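Side-chain contacts in hemolysin BL lytic component L1 (Bacillus cereus, PDB 7NMQ), which serves as a lytic component of the three-part haemolysin BL enterotoxin and probably helps form an alpha-helical pore in target cell membranes: residues Lys29-Gln34 against Glu288-Leu293; His20-Asp25 against Lys189-Val194; Ile42-Glu47 against Ala167-Thr172; Ile165-Gly168 against Ile173-Leu176. All coordinates share one frame; numbering follows the deposited sequence.

How the interactions relate
Interactions 1 and 2 sit in the body of the elongated helical bundle, whereas interactions 3 and 4 lie towards one end of it. The first two both use helix 10-33 and have centres 13 Å apart; they join directly through Leu293 CD2 and Met24 CE, 3.5 Å from each other. Interactions 3 and 4 are closer still, with centres 8 Å apart: they share Ala167 and Gly168, and Leu44 CD2 packs on Leu166 CD2 at 3.8 Å. Between the two pairs, interactions 1 and 4 are separated by about 10 Å at their nearest atoms. Helix 173-200 ties the pairs together, beginning in interaction 4 and running on to interaction 2, whose nearest atoms are about 17 Å away.

Interaction 1. Residues Lys29-Gln34 against Glu288-Leu293; sequences KTMIKQ and ETLAYL
Met31 and Thr289 mark where the backbones come nearest, with their CA atoms 7.9 Å apart. The short helical segments run roughly antiparallel, at 145° between their N-to-C directions, and their axes approach to 11.0 Å. That separation is bridged largely by one long side chain, Met31, which points into the gap. Met31 was modelled in two conformers, and the contacts that follow belong to one of them.

In this conformer the chain does not reach straight across. It is bent at both chi2 (-40°) and chi3 (-70°), which lays the thioether along the opposing helix and lets successive atoms meet different residues. CG lies 4.0 Å from Leu293 CD1. SD rests against the methyl of Thr289, 3.6 Å from CG2, the two side chains sliding past each other in opposite directions. The terminal CE then reaches Leu290 CD2, also at 3.6 Å, where the side chains meet nearly at right angles.

Thr289 meets the sulfur chiefly with its methyl, CB lying a little further off. Its hydroxyl, on the other branch of CB, is hydrogen-bonded to Arg184 of helix 173-200, so the residue separates a polar from an apolar side. Leu290 also packs on helix 107-154, at Asn145, Ser146 and Phe149. The four touching residues are all buried, and the contact is an antiparallel helix-helix interface in the core of the long alpha-helical bundle, the architecture of the ClyA-like, HBL-family toxins, here joining helix 10-33 near its C-terminal end to helix 275-325.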
loop_
_atom_site.group_PDB
_atom_site.type_symbol
_atom_site.label_atom_id
_atom_site.label_comp_id
_atom_site.label_asym_id
_atom_site.label_seq_id
_atom_site.Cartn_x
_atom_site.Cartn_y
_atom_site.Cartn_z
ATOM N N LYS A 29 2.181 -4.955 -10.865
ATOM C CA LYS A 29 1.943 -6.153 -11.688
ATOM C C LYS A 29 1.381 -5.719 -13.048
ATOM O O LYS A 29 1.658 -6.360 -14.085
ATOM C CB LYS A 29 1.026 -7.102 -10.937
ATOM C CG LYS A 29 1.729 -7.827 -9.812
ATOM C CD LYS A 29 0.786 -8.455 -8.823
ATOM C CE LYS A 29 1.501 -9.112 -7.661
ATOM N NZ LYS A 29 2.054 -10.433 -8.052
ATOM N N THR A 30 0.568 -4.695 -13.066
ATOM C CA THR A 30 -0.048 -4.196 -14.295
ATOM C C THR A 30 1.064 -3.642 -15.199
ATOM O O THR A 30 1.122 -3.961 -16.415
ATOM C CB THR A 30 -1.148 -3.176 -14.033
ATOM O OG1 THR A 30 -2.105 -3.753 -13.149
ATOM C CG2 THR A 30 -1.809 -2.803 -15.334
ATOM N N MET A 31 1.963 -2.842 -14.623
ATOM C CA MET A 31 3.073 -2.243 -15.391
ATOM C C MET A 31 3.918 -3.351 -16.018
ATOM O O MET A 31 4.272 -3.223 -17.182
ATOM C CB MET A 31 3.958 -1.365 -14.508
ATOM C CG MET A 31 3.314 -0.055 -14.140
ATOM S SD MET A 31 2.386 0.744 -15.451
ATOM C CE MET A 31 3.743 1.226 -16.511
ATOM N N ILE A 32 4.261 -4.376 -15.244
ATOM C CA ILE A 32 5.147 -5.491 -15.699
ATOM C C ILE A 32 4.499 -6.185 -16.900
ATOM O O ILE A 32 5.231 -6.658 -17.800
ATOM C CB ILE A 32 5.466 -6.433 -14.513
ATOM C CG1 ILE A 32 6.420 -5.713 -13.557
ATOM C CG2 ILE A 32 6.019 -7.779 -14.998
ATOM C CD1 ILE A 32 6.553 -6.355 -12.229
ATOM N N LYS A 33 3.193 -6.274 -16.953
ATOM C CA LYS A 33 2.496 -7.034 -18.021
ATOM C C LYS A 33 2.235 -6.156 -19.242
ATOM O O LYS A 33 1.951 -6.707 -20.275
ATOM C CB LYS A 33 1.211 -7.649 -17.453
ATOM C CG LYS A 33 1.409 -9.024 -16.809
ATOM C CD LYS A 33 0.148 -9.803 -16.577
ATOM C CE LYS A 33 -0.249 -10.759 -17.683
ATOM N NZ LYS A 33 -1.603 -11.313 -17.432
ATOM N N GLN A 34 2.350 -4.848 -19.153
ATOM C CA GLN A 34 2.065 -3.989 -20.305
ATOM C C GLN A 34 3.281 -4.002 -21.224
ATOM O O GLN A 34 4.386 -3.654 -20.812
ATOM C CB GLN A 34 1.747 -2.582 -19.848
ATOM C CG GLN A 34 1.396 -1.734 -21.041
ATOM C CD GLN A 34 0.272 -0.771 -20.833
ATOM O OE1 GLN A 34 -0.734 -1.037 -20.193
ATOM N NE2 GLN A 34 0.488 0.416 -21.332
ATOM N N GLU A 288 -1.348 7.286 -16.505
ATOM C CA GLU A 288 -2.165 7.434 -15.300
ATOM C C GLU A 288 -1.564 6.571 -14.184
ATOM O O GLU A 288 -1.407 7.043 -13.043
ATOM C CB GLU A 288 -3.617 7.108 -15.581
ATOM C CG GLU A 288 -4.273 8.085 -16.548
ATOM C CD GLU A 288 -4.125 9.535 -16.049
ATOM O OE1 GLU A 288 -4.537 9.841 -14.901
ATOM O OE2 GLU A 288 -3.468 10.334 -16.752
ATOM N N THR A 289 -1.252 5.330 -14.490
ATOM C CA THR A 289 -0.714 4.404 -13.488
ATOM C C THR A 289 0.610 4.939 -12.960
ATOM O O THR A 289 0.890 4.811 -11.762
ATOM C CB THR A 289 -0.594 2.993 -14.037
ATOM O OG1 THR A 289 -1.903 2.548 -14.384
ATOM C CG2 THR A 289 0.055 2.085 -13.016
ATOM N N LEU A 290 1.480 5.471 -13.811
ATOM C CA LEU A 290 2.803 5.909 -13.292
ATOM C C LEU A 290 2.609 7.037 -12.279
ATOM O O LEU A 290 3.438 7.085 -11.363
ATOM C CB LEU A 290 3.678 6.402 -14.428
ATOM C CG LEU A 290 4.180 5.327 -15.392
ATOM C CD1 LEU A 290 5.087 5.939 -16.446
ATOM C CD2 LEU A 290 4.852 4.180 -14.713
ATOM N N ALA A 291 1.651 7.933 -12.458
ATOM C CA ALA A 291 1.359 9.011 -11.492
ATOM C C ALA A 291 0.747 8.399 -10.224
ATOM O O ALA A 291 1.209 8.748 -9.139
ATOM C CB ALA A 291 0.446 10.057 -12.066
ATOM N N TYR A 292 -0.194 7.465 -10.363
ATOM C CA TYR A 292 -0.818 6.808 -9.193
ATOM C C TYR A 292 0.264 6.092 -8.367
ATOM O O TYR A 292 0.164 6.052 -7.110
ATOM C CB TYR A 292 -1.922 5.863 -9.647
ATOM C CG TYR A 292 -3.093 6.532 -10.315
ATOM C CD1 TYR A 292 -3.454 7.848 -10.045
ATOM C CD2 TYR A 292 -3.937 5.798 -11.106
ATOM C CE1 TYR A 292 -4.547 8.446 -10.662
ATOM C CE2 TYR A 292 -5.030 6.385 -11.731
ATOM C CZ TYR A 292 -5.363 7.706 -11.495
ATOM O OH TYR A 292 -6.453 8.234 -12.179
ATOM N N LEU A 293 1.271 5.504 -9.007
ATOM C CA LEU A 293 2.362 4.800 -8.295
ATOM C C LEU A 293 3.080 5.784 -7.367
ATOM O O LEU A 293 3.256 5.435 -6.179
ATOM C CB LEU A 293 3.354 4.161 -9.267
ATOM C CG LEU A 293 2.992 2.776 -9.779
ATOM C CD1 LEU A 293 3.780 2.440 -11.045
ATOM C CD2 LEU A 293 3.296 1.736 -8.707
#

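Interaction 2. Residues His20-Asp25 against Lys189-Val194; sequences HILVMD and KHFDDV
Phe191 reaches from helix 173-200 to Leu22 and Val23 of helix 10-33, a buried helix-to-helix contact inside the alpha-helical bundle of this haemolysin component. The helices are well separated here: even the nearest pair of CA atoms, those of Val23 and Phe191, are 9.0 Å apart, and the aromatic side chain fills much of that distance.

Phe191 has its ring carbon CG trans to the backbone N (chi1 -161°), which sends the ring outward from its own helix towards the other. The far end of the ring does the touching. Leu22 brings CD2 to the ring's edge, close to the ring plane and 4.1 Å from CZ. Val23 comes in at a slant with CG2, 3.9 Å from CE2, its side chain passing the phenylalanine in the opposite direction. Adjacent ring carbons thus meet adjacent residues of the opposing helix. Beyond the pair, Phe191 also meets the ring of Tyr259 on helix 247-272, the planes inclined at about 50°, and Leu22 leans on Phe363 while Val23 packs on Thr296.

On the same helical segment, Lys189 NZ forms a salt bridge, 2.8 Å long, with Asp193 OD1 one turn further along, which accepts through its syn lone pair. This ion pair points elsewhere and takes no part in the contact with helix 10-33. A stretch predicted to span the membrane begins at Val194, within this segment. The chemistry across the contact is wholly apolar: methyl groups against ring carbons, held by dispersion and by the exclusion of water.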
loop_
_atom_site.group_PDB
_atom_site.type_symbol
_atom_site.label_atom_id
_atom_site.label_comp_id
_atom_site.label_asym_id
_atom_site.label_seq_id
_atom_site.Cartn_x
_atom_site.Cartn_y
_atom_site.Cartn_z
ATOM N N HIS A 20 -2.147 0.149 1.155
ATOM C CA HIS A 20 -1.197 0.735 0.193
ATOM C C HIS A 20 -0.396 -0.378 -0.478
ATOM O O HIS A 20 -0.067 -0.228 -1.653
ATOM C CB HIS A 20 -0.264 1.751 0.836
ATOM C CG HIS A 20 -0.964 2.836 1.577
ATOM N ND1 HIS A 20 -2.091 3.450 1.080
ATOM C CD2 HIS A 20 -0.672 3.425 2.766
ATOM C CE1 HIS A 20 -2.490 4.373 1.960
ATOM N NE2 HIS A 20 -1.618 4.381 2.978
ATOM N N ILE A 21 -0.024 -1.413 0.271
ATOM C CA ILE A 21 0.721 -2.553 -0.308
ATOM C C ILE A 21 -0.142 -3.193 -1.393
ATOM O O ILE A 21 0.391 -3.496 -2.449
ATOM C CB ILE A 21 1.124 -3.581 0.777
ATOM C CG1 ILE A 21 2.214 -2.992 1.665
ATOM C CG2 ILE A 21 1.579 -4.889 0.194
ATOM C CD1 ILE A 21 2.462 -3.806 2.908
ATOM N N LEU A 22 -1.403 -3.438 -1.134
ATOM C CA LEU A 22 -2.302 -4.030 -2.158
ATOM C C LEU A 22 -2.317 -3.164 -3.418
ATOM O O LEU A 22 -2.156 -3.721 -4.548
ATOM C CB LEU A 22 -3.712 -4.195 -1.591
ATOM C CG LEU A 22 -4.737 -4.699 -2.618
ATOM C CD1 LEU A 22 -4.402 -6.120 -3.034
ATOM C CD2 LEU A 22 -6.131 -4.624 -2.028
ATOM N N VAL A 23 -2.478 -1.861 -3.252
ATOM C CA VAL A 23 -2.590 -0.947 -4.415
ATOM C C VAL A 23 -1.259 -0.951 -5.175
ATOM O O VAL A 23 -1.270 -1.045 -6.417
ATOM C CB VAL A 23 -3.008 0.451 -3.976
ATOM C CG1 VAL A 23 -2.802 1.456 -5.077
ATOM C CG2 VAL A 23 -4.425 0.416 -3.398
ATOM N N MET A 24 -0.127 -0.873 -4.487
ATOM C CA MET A 24 1.187 -0.908 -5.161
ATOM C C MET A 24 1.366 -2.232 -5.871
ATOM O O MET A 24 1.898 -2.227 -7.014
ATOM C CB MET A 24 2.344 -0.767 -4.189
ATOM C CG MET A 24 2.452 0.582 -3.633
ATOM S SD MET A 24 2.878 1.864 -4.796
ATOM C CE MET A 24 4.478 1.343 -5.396
ATOM N N ASP A 25 0.978 -3.341 -5.243
ATOM C CA ASP A 25 1.138 -4.656 -5.912
ATOM C C ASP A 25 0.360 -4.658 -7.235
ATOM O O ASP A 25 0.885 -5.138 -8.229
ATOM C CB ASP A 25 0.660 -5.801 -5.029
ATOM C CG ASP A 25 1.643 -6.270 -3.962
ATOM O OD1 ASP A 25 2.824 -5.870 -3.991
ATOM O OD2 ASP A 25 1.190 -7.058 -3.102
ATOM N N LYS A 189 -11.268 5.965 -7.930
ATOM C CA LYS A 189 -12.215 6.377 -6.869
ATOM C C LYS A 189 -13.040 5.173 -6.405
ATOM O O LYS A 189 -13.259 5.003 -5.202
ATOM C CB LYS A 189 -13.134 7.515 -7.317
ATOM C CG LYS A 189 -13.951 8.140 -6.211
ATOM C CD LYS A 189 -13.162 8.524 -4.959
ATOM C CE LYS A 189 -13.898 9.472 -4.041
ATOM N NZ LYS A 189 -14.985 8.798 -3.301
ATOM N N HIS A 190 -13.537 4.339 -7.309
ATOM C CA HIS A 190 -14.301 3.140 -6.909
ATOM C C HIS A 190 -13.433 2.251 -6.014
ATOM O O HIS A 190 -13.922 1.754 -4.992
ATOM C CB HIS A 190 -14.816 2.332 -8.100
ATOM C CG HIS A 190 -15.953 2.970 -8.817
ATOM N ND1 HIS A 190 -17.167 3.255 -8.206
ATOM C CD2 HIS A 190 -16.085 3.324 -10.131
ATOM C CE1 HIS A 190 -17.983 3.778 -9.128
ATOM N NE2 HIS A 190 -17.321 3.845 -10.323
ATOM N N PHE A 191 -12.188 2.002 -6.400
ATOM C CA PHE A 191 -11.300 1.102 -5.626
ATOM C C PHE A 191 -11.001 1.748 -4.281
ATOM O O PHE A 191 -10.982 1.071 -3.220
ATOM C CB PHE A 191 -10.014 0.841 -6.399
ATOM C CG PHE A 191 -9.294 -0.376 -5.912
ATOM C CD1 PHE A 191 -9.663 -1.608 -6.433
ATOM C CD2 PHE A 191 -8.277 -0.337 -4.985
ATOM C CE1 PHE A 191 -9.018 -2.766 -6.048
ATOM C CE2 PHE A 191 -7.650 -1.510 -4.605
ATOM C CZ PHE A 191 -8.019 -2.705 -5.121
ATOM N N ASP A 192 -10.776 3.047 -4.297
ATOM C CA ASP A 192 -10.515 3.779 -3.027
ATOM C C ASP A 192 -11.718 3.647 -2.088
ATOM O O ASP A 192 -11.532 3.541 -0.867
ATOM C CB ASP A 192 -10.233 5.269 -3.243
ATOM C CG ASP A 192 -8.912 5.593 -3.918
ATOM O OD1 ASP A 192 -8.038 4.722 -3.902
ATOM O OD2 ASP A 192 -8.765 6.764 -4.399
ATOM N N ASP A 193 -12.922 3.627 -2.635
ATOM C CA ASP A 193 -14.170 3.514 -1.855
ATOM C C ASP A 193 -14.260 2.117 -1.250
ATOM O O ASP A 193 -14.693 1.989 -0.091
ATOM C CB ASP A 193 -15.409 3.901 -2.664
ATOM C CG ASP A 193 -15.470 5.394 -2.988
ATOM O OD1 ASP A 193 -14.722 6.181 -2.378
ATOM O OD2 ASP A 193 -16.324 5.779 -3.845
ATOM N N VAL A 194 -13.835 1.091 -1.983
ATOM C CA VAL A 194 -13.810 -0.276 -1.428
ATOM C C VAL A 194 -12.820 -0.275 -0.262
ATOM O O VAL A 194 -13.126 -0.860 0.788
ATOM C CB VAL A 194 -13.405 -1.319 -2.497
ATOM C CG1 VAL A 194 -13.205 -2.690 -1.885
ATOM C CG2 VAL A 194 -14.468 -1.344 -3.584
#

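Interaction 3. Residues Ile42-Glu47 against Ala167-Thr172; sequences IDLGSE and AGQQAT
Gln169 extends its side chain from the end of helix 161-169 to the loop before helix 45-103, and its flat amide is set so that the two ends meet different residues. The nitrogen turns to the main chain: NE2 donates to Asp43 O at 2.9 Å, but the N-H...O angle of 129° makes this bond weak. The oxygen is directed to Ile42, with OE1 3.8 Å from its CG2 methyl, where the two side chains cross obliquely. Leu44 adds a looser touch, CD2 standing 4.4 Å from Gln169 NE2. The reach depends on the chain being straight beyond CG (chi2 -177°), so that the amide is carried the full length of the side chain away from its helix.

Asp43 has a double role, since its carbonyl oxygen takes the amide while its carboxylate serves the turn. OD1 accepts from Gly45 N at 2.9 Å with an N-H...O angle of 157°, the donor arriving well above the carboxylate plane. This bond closes an Asx turn that caps the approach to the long helix 45-103, and Gly45 itself adopts a positive phi that favours glycine.

The surroundings are those of the molecule's end. Leu44 packs on Leu162 and Leu166 of helix 161-169, and Ile42 reaches Arg275 of helix 275-325. Gln169 and Asp43 both also touch a crystal neighbour, so lattice packing may have some influence on the exact pose of the amide.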
loop_
_atom_site.group_PDB
_atom_site.type_symbol
_atom_site.label_atom_id
_atom_site.label_comp_id
_atom_site.label_asym_id
_atom_site.label_seq_id
_atom_site.Cartn_x
_atom_site.Cartn_y
_atom_site.Cartn_z
ATOM N N ILE A 42 3.947 2.756 -38.714
ATOM C CA ILE A 42 3.199 4.024 -38.731
ATOM C C ILE A 42 4.254 5.098 -38.896
ATOM O O ILE A 42 5.254 5.072 -38.145
ATOM C CB ILE A 42 2.347 4.170 -37.476
ATOM C CG1 ILE A 42 1.276 3.080 -37.516
ATOM C CG2 ILE A 42 1.765 5.575 -37.335
ATOM C CD1 ILE A 42 0.486 2.964 -36.280
ATOM N N ASP A 43 4.084 5.930 -39.925
ATOM C CA ASP A 43 5.065 7.009 -40.195
ATOM C C ASP A 43 4.830 8.119 -39.175
ATOM O O ASP A 43 3.815 8.799 -39.256
ATOM C CB ASP A 43 5.018 7.555 -41.620
ATOM C CG ASP A 43 6.098 8.599 -41.903
ATOM O OD1 ASP A 43 7.016 8.795 -41.044
ATOM O OD2 ASP A 43 6.045 9.173 -43.009
ATOM N N LEU A 44 5.770 8.284 -38.266
ATOM C CA LEU A 44 5.674 9.306 -37.197
ATOM C C LEU A 44 6.629 10.454 -37.486
ATOM O O LEU A 44 6.651 11.414 -36.655
ATOM C CB LEU A 44 6.049 8.659 -35.863
ATOM C CG LEU A 44 5.263 7.428 -35.459
ATOM C CD1 LEU A 44 5.867 6.832 -34.206
ATOM C CD2 LEU A 44 3.804 7.791 -35.256
ATOM N N GLY A 45 7.378 10.361 -38.588
ATOM C CA GLY A 45 8.481 11.291 -38.839
ATOM C C GLY A 45 9.620 11.076 -37.858
ATOM O O GLY A 45 9.525 10.231 -36.947
ATOM N N SER A 46 10.700 11.811 -38.019
ATOM C CA SER A 46 11.886 11.622 -37.168
ATOM C C SER A 46 11.523 12.031 -35.745
ATOM O O SER A 46 12.032 11.400 -34.808
ATOM C CB SER A 46 13.045 12.386 -37.705
ATOM O OG SER A 46 13.566 11.716 -38.842
ATOM N N GLU A 47 10.707 13.071 -35.600
ATOM C CA GLU A 47 10.344 13.608 -34.254
ATOM C C GLU A 47 9.619 12.498 -33.493
ATOM O O GLU A 47 10.027 12.112 -32.378
ATOM C CB GLU A 47 9.448 14.838 -34.329
ATOM C CG GLU A 47 8.982 15.315 -32.965
ATOM C CD GLU A 47 10.057 15.771 -32.004
ATOM O OE1 GLU A 47 11.172 16.122 -32.479
ATOM O OE2 GLU A 47 9.762 15.825 -30.767
ATOM N N ALA A 167 -2.622 12.542 -32.938
ATOM C CA ALA A 167 -3.831 13.371 -33.071
ATOM C C ALA A 167 -3.760 14.201 -34.355
ATOM O O ALA A 167 -4.796 14.536 -34.913
ATOM C CB ALA A 167 -3.967 14.266 -31.855
ATOM N N GLY A 168 -2.554 14.497 -34.835
ATOM C CA GLY A 168 -2.408 15.175 -36.120
ATOM C C GLY A 168 -2.857 14.265 -37.250
ATOM O O GLY A 168 -3.374 14.745 -38.258
ATOM N N GLN A 169 -2.731 12.972 -37.075
ATOM C CA GLN A 169 -3.159 11.962 -38.071
ATOM C C GLN A 169 -4.636 11.588 -37.950
ATOM O O GLN A 169 -5.205 11.164 -38.970
ATOM C CB GLN A 169 -2.337 10.684 -37.949
ATOM C CG GLN A 169 -0.859 10.913 -38.143
ATOM C CD GLN A 169 -0.041 9.652 -38.085
ATOM O OE1 GLN A 169 -0.554 8.548 -37.914
ATOM N NE2 GLN A 169 1.258 9.825 -38.269
ATOM N N GLN A 170 -5.232 11.591 -36.755
ATOM C CA GLN A 170 -6.622 11.107 -36.495
ATOM C C GLN A 170 -7.295 12.027 -35.483
ATOM O O GLN A 170 -6.833 12.094 -34.308
ATOM C CB GLN A 170 -6.630 9.668 -35.984
ATOM C CG GLN A 170 -6.143 8.668 -37.024
ATOM C CD GLN A 170 -6.499 7.236 -36.708
ATOM O OE1 GLN A 170 -5.676 6.335 -36.854
ATOM N NE2 GLN A 170 -7.738 7.007 -36.317
ATOM N N ALA A 171 -8.321 12.728 -35.911
ATOM C CA ALA A 171 -8.994 13.798 -35.144
ATOM C C ALA A 171 -9.751 13.239 -33.949
ATOM O O ALA A 171 -10.076 14.035 -33.080
ATOM C CB ALA A 171 -9.907 14.565 -36.083
ATOM N N THR A 172 -10.008 11.933 -33.893
ATOM C CA THR A 172 -10.770 11.328 -32.785
ATOM C C THR A 172 -9.852 11.103 -31.568
ATOM O O THR A 172 -10.382 10.754 -30.522
ATOM C CB THR A 172 -11.425 10.021 -33.223
ATOM O OG1 THR A 172 -10.415 9.177 -33.774
ATOM C CG2 THR A 172 -12.538 10.251 -34.221
#

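Interaction 4. Residues Ile165-Gly168 against Ile173-Leu176; sequences ILAG and IPQL
Ile173 opens helix 173-200 and packs back on Leu166 and Ala167 of the preceding helix. The two backbones are close, the CA atoms of Ala167 and Ile173 standing 5.1 Å apart. From its base, Ile173 CB already lies 4.0 Å from Ala167 CA. At the branch point CG2 meets Ala167 CB, also at 4.0 Å, while CG1 takes the other direction. The CG1 arm is extended (chi2 178°), which carries CD1 along the backbone at Ala167 N to Leu166. There the tip lies 3.6 Å from Leu166 CB and 3.3 Å from Leu166 O, so that the methyl sits against the main chain as well as the side chain.

Pro174 adds a second contact to the same alanine: its CG and CD are each 4.0 Å from Ala167 CB. The small methyl of Ala167 is thus touched by both Ile173 and Pro174.

Residues 170-172 form the tight connection between the two helices, and Ile173 also packs on Asn277 and Val280 of helix 275-325. The contact is apolar and close, with dispersion between methyl, methylene and ring carbons the chief attraction; the carbonyl at the tip gives no more than van der Waals contact.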
loop_
_atom_site.group_PDB
_atom_site.type_symbol
_atom_site.label_atom_id
_atom_site.label_comp_id
_atom_site.label_asym_id
_atom_site.label_seq_id
_atom_site.Cartn_x
_atom_site.Cartn_y
_atom_site.Cartn_z
ATOM N N ILE A 165 1.309 13.987 -32.231
ATOM C CA ILE A 165 1.625 13.496 -33.592
ATOM C C ILE A 165 0.490 12.576 -34.030
ATOM O O ILE A 165 -0.047 12.722 -35.144
ATOM C CB ILE A 165 2.987 12.804 -33.641
ATOM C CG1 ILE A 165 4.081 13.819 -33.361
ATOM C CG2 ILE A 165 3.206 12.078 -34.953
ATOM C CD1 ILE A 165 5.410 13.207 -33.159
ATOM N N LEU A 166 0.075 11.661 -33.187
ATOM C CA LEU A 166 -1.010 10.763 -33.561
ATOM C C LEU A 166 -2.315 11.546 -33.763
ATOM O O LEU A 166 -3.069 11.239 -34.721
ATOM C CB LEU A 166 -1.143 9.678 -32.504
ATOM C CG LEU A 166 0.056 8.765 -32.336
ATOM C CD1 LEU A 166 -0.170 7.810 -31.176
ATOM C CD2 LEU A 166 0.352 7.995 -33.612
ATOM N N ALA A 167 -2.622 12.542 -32.938
ATOM C CA ALA A 167 -3.831 13.371 -33.071
ATOM C C ALA A 167 -3.760 14.201 -34.355
ATOM O O ALA A 167 -4.796 14.536 -34.913
ATOM C CB ALA A 167 -3.967 14.266 -31.855
ATOM N N GLY A 168 -2.554 14.497 -34.835
ATOM C CA GLY A 168 -2.408 15.175 -36.120
ATOM C C GLY A 168 -2.857 14.265 -37.250
ATOM O O GLY A 168 -3.374 14.745 -38.258
ATOM N N ILE A 173 -8.540 11.189 -31.704
ATOM C CA ILE A 173 -7.577 10.829 -30.623
ATOM C C ILE A 173 -7.780 11.674 -29.370
ATOM O O ILE A 173 -7.770 11.099 -28.278
ATOM C CB ILE A 173 -6.145 10.800 -31.150
ATOM C CG1 ILE A 173 -5.993 9.492 -31.929
ATOM C CG2 ILE A 173 -5.117 10.940 -30.034
ATOM C CD1 ILE A 173 -4.684 9.278 -32.563
ATOM N N PRO A 174 -7.923 12.997 -29.419
ATOM C CA PRO A 174 -8.067 13.735 -28.153
ATOM C C PRO A 174 -9.275 13.262 -27.339
ATOM O O PRO A 174 -9.152 13.166 -26.094
ATOM C CB PRO A 174 -8.139 15.178 -28.651
ATOM C CG PRO A 174 -7.320 15.156 -29.928
ATOM C CD PRO A 174 -7.727 13.868 -30.594
ATOM N N GLN A 175 -10.389 12.931 -27.966
ATOM C CA GLN A 175 -11.612 12.512 -27.235
ATOM C C GLN A 175 -11.327 11.137 -26.616
ATOM O O GLN A 175 -11.732 10.876 -25.472
ATOM C CB GLN A 175 -12.834 12.531 -28.156
ATOM C CG GLN A 175 -14.134 12.104 -27.503
ATOM C CD GLN A 175 -15.367 12.491 -28.294
ATOM O OE1 GLN A 175 -15.329 12.795 -29.493
ATOM N NE2 GLN A 175 -16.500 12.478 -27.612
ATOM N N LEU A 176 -10.576 10.301 -27.327
ATOM C CA LEU A 176 -10.242 8.957 -26.815
ATOM C C LEU A 176 -9.344 9.094 -25.583
ATOM O O LEU A 176 -9.591 8.413 -24.547
ATOM C CB LEU A 176 -9.556 8.143 -27.907
ATOM C CG LEU A 176 -9.265 6.705 -27.520
ATOM C CD1 LEU A 176 -10.542 5.975 -27.099
ATOM C CD2 LEU A 176 -8.563 5.965 -28.653
#